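Local coordinates for thiosulfate sulfurtransferase (Pseudomonas aeruginosa, PDB 1YT8), which probably transfers sulfur from thiosulfate to cyanide, as a sulfurtransferase built from four rhodanese-like domains in a single chain, at residues D111-S116 and T314-S319; E135-L140 and I223-A228. All blocks are in the same frame, centred on the assembly; numbering follows the deposited sequence.

In the fold
The chain carries four rhodanese-like domains, each with a five-stranded parallel sheet. Contact 1 lies near the middle of the molecule and joins the start of helix 114-127 to the region of helix 314-317; contact 2 lies within the domain of residues 133-228, nested in the loop that contact 1 closes. Their centres are 29 Å apart, and their nearest atoms are about 9 Å from each other. Helix 501-512 bridges them, since both 111-116 and 223-228 pack against it. Both have a tie to the sulfite pocket: Gln312, one of its residues, lies two positions before Thr314, and Ile223 shares a backbone hydrogen bond with the pocket residue Ala194.

Contact 1 of 2, residues D111-S116 and T314-S319; sequences DVNVPS and TDHVAS
At the N-cap position of helix 114-127, Asn113 reaches across to Asp315 in the short helix at about 314-317, part of a rhodanese-like domain. The backbone of Asn113 has a left-handed conformation, which asparagine tolerates better than most residues. The side chain makes no cap of its own; instead ND2 of Asn113 donates to OD1 of Asp315 over 3.0 Å, nearly straight at 171°. The acceptor lies close to the amide plane, and the amide meets OD1 on its syn side, somewhat out of the carboxylate plane. In Asp315, CG sits between the backbone N and the carbonyl carbon (chi1 59°), a rotation that turns the carboxylate to the first turn of helix 114-127, where the helix dipole would probably favour a negative charge. Two waters complete the junction. One accepts from the backbone N of Asn113 at 2.7 Å and donates to OD2 of Asp315 at 2.6 Å. The other donates to OD1 of Asp315 at 2.9 Å and to OG of Ser116 at 2.7 Å, so that both carboxylate oxygens are engaged and OD1 has two partners. Small hydroxyl residues suit the buried flank: OG of Ser116 also bonds to the carbonyl of Val311, and OG1 of Thr314 to that of Leu310. The His316 ring approaches the Asn113 amide obliquely, their planes 57° apart, with NE2 of His316 3.0 Å from ND2 of Asn113. The Asp315 carbonyl accepts from Arg58, which also bonds to OG of Ser319, while OG of Ser319 donates to O of Asp315 at 2.7 Å.

Contact 2 of 2, residues E135-L140 and I223-A228; sequences EEVQAL and IGWTLA
Glu135 OE2 accepts a hydrogen bond of 2.6 Å from a water that also donates to the backbone O of Ala228 at 3.1 Å, linking helix 134-142 to the residue just after helix 221-227 in a rhodanese-like domain. These helices follow strands 131-132 and 215-218, which are neighbours in the parallel sheet, and they pack together over Leu218 of the latter strand. The Glu135 CB points away from the other helix, but the chain bends at chi2 (85°) and brings its carboxylate back, leaving OE2 3.6 Å from CB of Ala228. A flexible, charged residue suits the exposed position of Glu135, and the small methyl of Ala228 lets the carboxylate and the water come close. Deeper in, the indole of Trp225 fills the interval between the helices. Its CG lies anti to the backbone N (chi1 -160°), which extends the six-membered ring to helix 134-142. There Val137 abuts the rim of the indole rather than a face: CB lies in the ring plane, and CG1 comes within 3.8 Å of CZ3 of Trp225. The branched valine is compact enough to sit here while also touching Leu218. One residue on, the Gln138 amide lies obliquely by the same ring, its plane 48° from the indole. Ala134 and Leu141 add further apolar contacts to Trp225, whereas its NE1 finds its acceptor in the carbonyl of Gln231. Backbone meets ring as well, since CH2 of Trp225 approaches N of Gln138 to 3.9 Å.

Contact 1 of 2, residues D111-S116 and T314-S319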
ATOM      1  N   ASP A 111       4.422  -5.258  11.928  1.00 13.63           N
ATOM      2  CA  ASP A 111       3.266  -4.824  11.144  1.00 13.99           C
ATOM      3  C   ASP A 111       3.673  -4.142   9.838  1.00 12.64           C
ATOM      4  O   ASP A 111       4.835  -4.218   9.430  1.00 15.03           O
ATOM      5  CB  ASP A 111       2.361  -3.897  11.970  1.00 13.12           C
ATOM      6  CG  ASP A 111       0.887  -4.108  11.665  1.00 14.34           C
ATOM      7  OD1 ASP A 111       0.397  -3.596  10.637  1.00 12.70           O
ATOM      8  OD2 ASP A 111       0.216  -4.810  12.448  1.00 14.70           O
ATOM      9  N   VAL A 112       2.715  -3.491   9.179  1.00 12.16           N
ATOM     10  CA  VAL A 112       2.977  -2.816   7.904  1.00 12.99           C
ATOM     11  C   VAL A 112       2.590  -1.333   7.925  1.00 11.02           C
ATOM     12  O   VAL A 112       1.814  -0.903   8.779  1.00 15.08           O
ATOM     13  CB  VAL A 112       2.216  -3.511   6.747  1.00 13.52           C
ATOM     14  CG1 VAL A 112       2.654  -4.962   6.631  1.00 13.21           C
ATOM     15  CG2 VAL A 112       0.705  -3.433   6.990  1.00 11.24           C
ATOM     16  N   ASN A 113       3.137  -0.569   6.978  1.00 11.87           N
ATOM     17  CA  ASN A 113       2.878   0.873   6.850  1.00 11.38           C
ATOM     18  C   ASN A 113       3.125   1.562   8.194  1.00 10.99           C
ATOM     19  O   ASN A 113       2.361   2.435   8.620  1.00 10.05           O
ATOM     20  CB  ASN A 113       1.431   1.114   6.398  1.00 13.03           C
ATOM     21  CG  ASN A 113       1.034   0.248   5.206  1.00 12.14           C
ATOM     22  OD1 ASN A 113      -0.003  -0.412   5.235  1.00 12.01           O
ATOM     23  ND2 ASN A 113       1.853   0.253   4.155  1.00  8.34           N
ATOM     24  N   VAL A 114       4.222   1.179   8.838  1.00 11.05           N
ATOM     25  CA  VAL A 114       4.572   1.700  10.154  1.00 11.73           C
ATOM     26  C   VAL A 114       4.786   3.212  10.241  1.00 11.81           C
ATOM     27  O   VAL A 114       4.295   3.849  11.174  1.00 12.04           O
ATOM     28  CB  VAL A 114       5.796   0.943  10.714  1.00 10.99           C
ATOM     29  CG1 VAL A 114       6.128   1.432  12.120  1.00 10.66           C
ATOM     30  CG2 VAL A 114       5.483  -0.553  10.746  1.00 10.76           C
ATOM     31  N   PRO A 115       5.516   3.809   9.284  1.00 10.71           N
ATOM     32  CA  PRO A 115       5.701   5.261   9.384  1.00 10.93           C
ATOM     33  C   PRO A 115       4.351   5.984   9.429  1.00 11.62           C
ATOM     34  O   PRO A 115       4.137   6.885  10.246  1.00 11.04           O
ATOM     35  CB  PRO A 115       6.494   5.595   8.124  1.00 12.11           C
ATOM     36  CG  PRO A 115       7.333   4.361   7.928  1.00 12.80           C
ATOM     37  CD  PRO A 115       6.330   3.248   8.189  1.00 10.01           C
ATOM     38  N   SER A 116       3.439   5.574   8.553  1.00  9.67           N
ATOM     39  CA  SER A 116       2.113   6.180   8.494  1.00 11.19           C
ATOM     40  C   SER A 116       1.319   6.001   9.783  1.00 10.34           C
ATOM     41  O   SER A 116       0.676   6.940  10.264  1.00 12.50           O
ATOM     42  CB  SER A 116       1.313   5.593   7.328  1.00 10.59           C
ATOM     43  OG  SER A 116       1.929   5.879   6.085  1.00 12.95           O
ATOM     44  N   THR A 314       1.943   5.025   2.478  1.00 13.91           N
ATOM     45  CA  THR A 314       2.957   5.802   1.768  1.00 13.49           C
ATOM     46  C   THR A 314       4.142   5.000   1.216  1.00 15.31           C
ATOM     47  O   THR A 314       4.591   5.238   0.091  1.00 15.09           O
ATOM     48  CB  THR A 314       3.491   6.932   2.678  1.00 14.52           C
ATOM     49  OG1 THR A 314       2.393   7.548   3.369  1.00 12.07           O
ATOM     50  CG2 THR A 314       4.202   7.991   1.855  1.00 14.79           C
ATOM     51  N   ASP A 315       4.640   4.052   2.003  1.00 13.48           N
ATOM     52  CA  ASP A 315       5.787   3.243   1.599  1.00 14.42           C
ATOM     53  C   ASP A 315       5.547   2.282   0.428  1.00 14.96           C
ATOM     54  O   ASP A 315       6.503   1.763  -0.153  1.00 16.61           O
ATOM     55  CB  ASP A 315       6.320   2.470   2.807  1.00 15.81           C
ATOM     56  CG  ASP A 315       5.279   1.560   3.418  1.00 15.32           C
ATOM     57  OD1 ASP A 315       4.267   2.078   3.941  1.00 17.07           O
ATOM     58  OD2 ASP A 315       5.473   0.326   3.367  1.00 16.06           O
ATOM     59  N   HIS A 316       4.285   2.042   0.080  1.00 14.67           N
ATOM     60  CA  HIS A 316       3.973   1.157  -1.040  1.00 15.92           C
ATOM     61  C   HIS A 316       4.203   1.875  -2.368  1.00 17.17           C
ATOM     62  O   HIS A 316       4.378   1.236  -3.405  1.00 16.46           O
ATOM     63  CB  HIS A 316       2.509   0.698  -0.999  1.00 13.81           C
ATOM     64  CG  HIS A 316       2.209  -0.307   0.070  1.00 15.21           C
ATOM     65  ND1 HIS A 316       1.024  -1.010   0.113  1.00 15.82           N
ATOM     66  CD2 HIS A 316       2.929  -0.721   1.141  1.00 14.47           C
ATOM     67  CE1 HIS A 316       1.026  -1.814   1.162  1.00 15.68           C
ATOM     68  NE2 HIS A 316       2.171  -1.657   1.802  1.00 15.32           N
ATOM     69  N   VAL A 317       4.196   3.205  -2.320  1.00 18.03           N
ATOM     70  CA  VAL A 317       4.363   4.036  -3.510  1.00 17.25           C
ATOM     71  C   VAL A 317       5.678   4.813  -3.489  1.00 17.83           C
ATOM     72  O   VAL A 317       6.503   4.687  -4.395  1.00 19.24           O
ATOM     73  CB  VAL A 317       3.188   5.034  -3.626  1.00 17.93           C
ATOM     74  CG1 VAL A 317       3.322   5.870  -4.891  1.00 19.72           C
ATOM     75  CG2 VAL A 317       1.864   4.271  -3.616  1.00 20.45           C
ATOM     76  N   ALA A 318       5.858   5.628  -2.456  1.00 16.93           N
ATOM     77  CA  ALA A 318       7.075   6.419  -2.301  1.00 17.15           C
ATOM     78  C   ALA A 318       8.027   5.633  -1.411  1.00 14.43           C
ATOM     79  O   ALA A 318       8.182   5.929  -0.226  1.00 16.10           O
ATOM     80  CB  ALA A 318       6.745   7.768  -1.674  1.00 15.70           C
ATOM     81  N   SER A 319       8.659   4.624  -2.000  1.00 14.34           N
ATOM     82  CA  SER A 319       9.577   3.756  -1.283  1.00 13.67           C
ATOM     83  C   SER A 319      10.967   4.354  -1.096  1.00 13.68           C
ATOM     84  O   SER A 319      11.754   3.871  -0.281  1.00 16.14           O
ATOM     85  CB  SER A 319       9.666   2.409  -2.005  1.00 14.83           C
ATOM     86  OG  SER A 319       8.370   1.836  -2.113  1.00 15.10           O
TER
HETATM   87  O   HOH W   1       4.905  -1.537   5.123  1.00 13.98           O
HETATM   88  O   HOH W   2       4.158   4.369   5.660  1.00 14.80           O

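Contact 2 of 2, residues E135-L140 and I223-A228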
ATOM      1  N   GLU A 135     -18.904   2.800  23.103  1.00 15.03           N
ATOM      2  CA  GLU A 135     -20.128   2.869  23.897  1.00 14.97           C
ATOM      3  C   GLU A 135     -20.793   4.234  23.819  1.00 14.30           C
ATOM      4  O   GLU A 135     -22.022   4.336  23.853  1.00 14.45           O
ATOM      5  CB  GLU A 135     -19.843   2.529  25.366  1.00 16.74           C
ATOM      6  CG  GLU A 135     -19.432   1.081  25.614  1.00 17.90           C
ATOM      7  CD  GLU A 135     -17.947   0.830  25.412  1.00 17.22           C
ATOM      8  OE1 GLU A 135     -17.222   1.757  24.990  1.00 16.74           O
ATOM      9  OE2 GLU A 135     -17.501  -0.304  25.682  1.00 21.20           O
ATOM     10  N   GLU A 136     -19.989   5.287  23.727  1.00 16.18           N
ATOM     11  CA  GLU A 136     -20.550   6.629  23.641  1.00 14.02           C
ATOM     12  C   GLU A 136     -21.237   6.826  22.297  1.00 15.26           C
ATOM     13  O   GLU A 136     -22.298   7.444  22.221  1.00 11.91           O
ATOM     14  CB  GLU A 136     -19.458   7.684  23.826  1.00 17.20           C
ATOM     15  CG  GLU A 136     -18.926   7.770  25.248  1.00 20.03           C
ATOM     16  CD  GLU A 136     -17.858   8.832  25.409  1.00 24.18           C
ATOM     17  OE1 GLU A 136     -16.753   8.655  24.847  1.00 22.19           O
ATOM     18  OE2 GLU A 136     -18.129   9.847  26.093  1.00 24.91           O
ATOM     19  N   VAL A 137     -20.627   6.301  21.237  1.00 14.61           N
ATOM     20  CA  VAL A 137     -21.202   6.429  19.902  1.00 11.81           C
ATOM     21  C   VAL A 137     -22.471   5.585  19.817  1.00 12.70           C
ATOM     22  O   VAL A 137     -23.453   5.987  19.193  1.00 12.25           O
ATOM     23  CB  VAL A 137     -20.188   5.999  18.821  1.00 12.65           C
ATOM     24  CG1 VAL A 137     -20.816   6.096  17.426  1.00 12.68           C
ATOM     25  CG2 VAL A 137     -18.954   6.888  18.908  1.00 12.68           C
ATOM     26  N   GLN A 138     -22.458   4.419  20.452  1.00 12.82           N
ATOM     27  CA  GLN A 138     -23.643   3.561  20.453  1.00 14.83           C
ATOM     28  C   GLN A 138     -24.792   4.299  21.150  1.00 13.86           C
ATOM     29  O   GLN A 138     -25.944   4.216  20.729  1.00 16.71           O
ATOM     30  CB  GLN A 138     -23.365   2.256  21.200  1.00 14.31           C
ATOM     31  CG  GLN A 138     -24.581   1.334  21.317  1.00 15.30           C
ATOM     32  CD  GLN A 138     -25.081   0.866  19.962  1.00 19.72           C
ATOM     33  OE1 GLN A 138     -26.105   1.340  19.454  1.00 20.66           O
ATOM     34  NE2 GLN A 138     -24.349  -0.062  19.361  1.00 17.33           N
ATOM     35  N   ALA A 139     -24.470   5.013  22.226  1.00 14.23           N
ATOM     36  CA  ALA A 139     -25.489   5.756  22.960  1.00 13.87           C
ATOM     37  C   ALA A 139     -26.066   6.860  22.079  1.00 14.42           C
ATOM     38  O   ALA A 139     -27.274   7.112  22.097  1.00 15.35           O
ATOM     39  CB  ALA A 139     -24.894   6.344  24.248  1.00 14.92           C
ATOM     40  N   LEU A 140     -25.206   7.519  21.304  1.00 13.64           N
ATOM     41  CA  LEU A 140     -25.658   8.573  20.401  1.00 14.22           C
ATOM     42  C   LEU A 140     -26.652   7.995  19.390  1.00 15.05           C
ATOM     43  O   LEU A 140     -27.648   8.632  19.044  1.00 14.90           O
ATOM     44  CB  LEU A 140     -24.463   9.202  19.668  1.00 14.05           C
ATOM     45  CG  LEU A 140     -23.579  10.129  20.510  1.00 15.78           C
ATOM     46  CD1 LEU A 140     -22.338  10.523  19.727  1.00 15.44           C
ATOM     47  CD2 LEU A 140     -24.378  11.370  20.905  1.00 15.18           C
ATOM     48  N   ILE A 223     -12.750  -2.414  15.235  1.00 12.09           N
ATOM     49  CA  ILE A 223     -12.139  -3.332  16.189  1.00 14.33           C
ATOM     50  C   ILE A 223     -12.727  -3.020  17.564  1.00 13.43           C
ATOM     51  O   ILE A 223     -13.158  -3.918  18.289  1.00 14.16           O
ATOM     52  CB  ILE A 223     -10.598  -3.148  16.242  1.00 13.70           C
ATOM     53  CG1 ILE A 223      -9.960  -3.816  15.022  1.00 14.82           C
ATOM     54  CG2 ILE A 223     -10.032  -3.729  17.541  1.00 14.44           C
ATOM     55  CD1 ILE A 223      -8.448  -3.643  14.912  1.00 13.57           C
ATOM     56  N   GLY A 224     -12.750  -1.735  17.903  1.00 14.79           N
ATOM     57  CA  GLY A 224     -13.285  -1.312  19.186  1.00 15.30           C
ATOM     58  C   GLY A 224     -14.774  -1.567  19.303  1.00 14.51           C
ATOM     59  O   GLY A 224     -15.281  -1.827  20.395  1.00 15.16           O
ATOM     60  N   TRP A 225     -15.479  -1.478  18.180  1.00 14.10           N
ATOM     61  CA  TRP A 225     -16.920  -1.713  18.153  1.00 15.07           C
ATOM     62  C   TRP A 225     -17.181  -3.176  18.524  1.00 15.52           C
ATOM     63  O   TRP A 225     -18.060  -3.481  19.329  1.00 16.39           O
ATOM     64  CB  TRP A 225     -17.463  -1.405  16.749  1.00 15.55           C
ATOM     65  CG  TRP A 225     -18.943  -1.153  16.698  1.00 12.91           C
ATOM     66  CD1 TRP A 225     -19.918  -2.046  16.351  1.00 15.07           C
ATOM     67  CD2 TRP A 225     -19.616   0.077  17.007  1.00 14.20           C
ATOM     68  NE1 TRP A 225     -21.159  -1.448  16.424  1.00 13.39           N
ATOM     69  CE2 TRP A 225     -21.002  -0.145  16.823  1.00 13.12           C
ATOM     70  CE3 TRP A 225     -19.184   1.345  17.425  1.00 13.56           C
ATOM     71  CZ2 TRP A 225     -21.957   0.855  17.040  1.00 14.44           C
ATOM     72  CZ3 TRP A 225     -20.135   2.342  17.640  1.00 11.97           C
ATOM     73  CH2 TRP A 225     -21.507   2.089  17.447  1.00 16.55           C
ATOM     74  N   THR A 226     -16.400  -4.077  17.939  1.00 15.56           N
ATOM     75  CA  THR A 226     -16.532  -5.502  18.217  1.00 16.86           C
ATOM     76  C   THR A 226     -16.131  -5.803  19.658  1.00 17.09           C
ATOM     77  O   THR A 226     -16.830  -6.531  20.363  1.00 16.46           O
ATOM     78  CB  THR A 226     -15.646  -6.332  17.265  1.00 16.48           C
ATOM     79  OG1 THR A 226     -16.090  -6.132  15.921  1.00 19.95           O
ATOM     80  CG2 THR A 226     -15.719  -7.815  17.608  1.00 19.01           C
ATOM     81  N   LEU A 227     -15.012  -5.233  20.098  1.00 16.52           N
ATOM     82  CA  LEU A 227     -14.540  -5.459  21.461  1.00 17.28           C
ATOM     83  C   LEU A 227     -15.551  -4.953  22.486  1.00 18.73           C
ATOM     84  O   LEU A 227     -15.618  -5.461  23.606  1.00 19.80           O
ATOM     85  CB  LEU A 227     -13.188  -4.772  21.680  1.00 18.06           C
ATOM     86  CG  LEU A 227     -12.017  -5.286  20.838  1.00 18.04           C
ATOM     87  CD1 LEU A 227     -10.769  -4.455  21.131  1.00 17.45           C
ATOM     88  CD2 LEU A 227     -11.768  -6.757  21.139  1.00 18.46           C
ATOM     89  N   ALA A 228     -16.338  -3.954  22.099  1.00 18.16           N
ATOM     90  CA  ALA A 228     -17.352  -3.392  22.986  1.00 18.77           C
ATOM     91  C   ALA A 228     -18.602  -4.268  22.970  1.00 18.69           C
ATOM     92  O   ALA A 228     -19.563  -4.016  23.705  1.00 19.70           O
ATOM     93  CB  ALA A 228     -17.698  -1.970  22.551  1.00 19.49           C
TER
HETATM   94  O   HOH W   3     -19.116  -2.325  26.216  1.00 22.29           O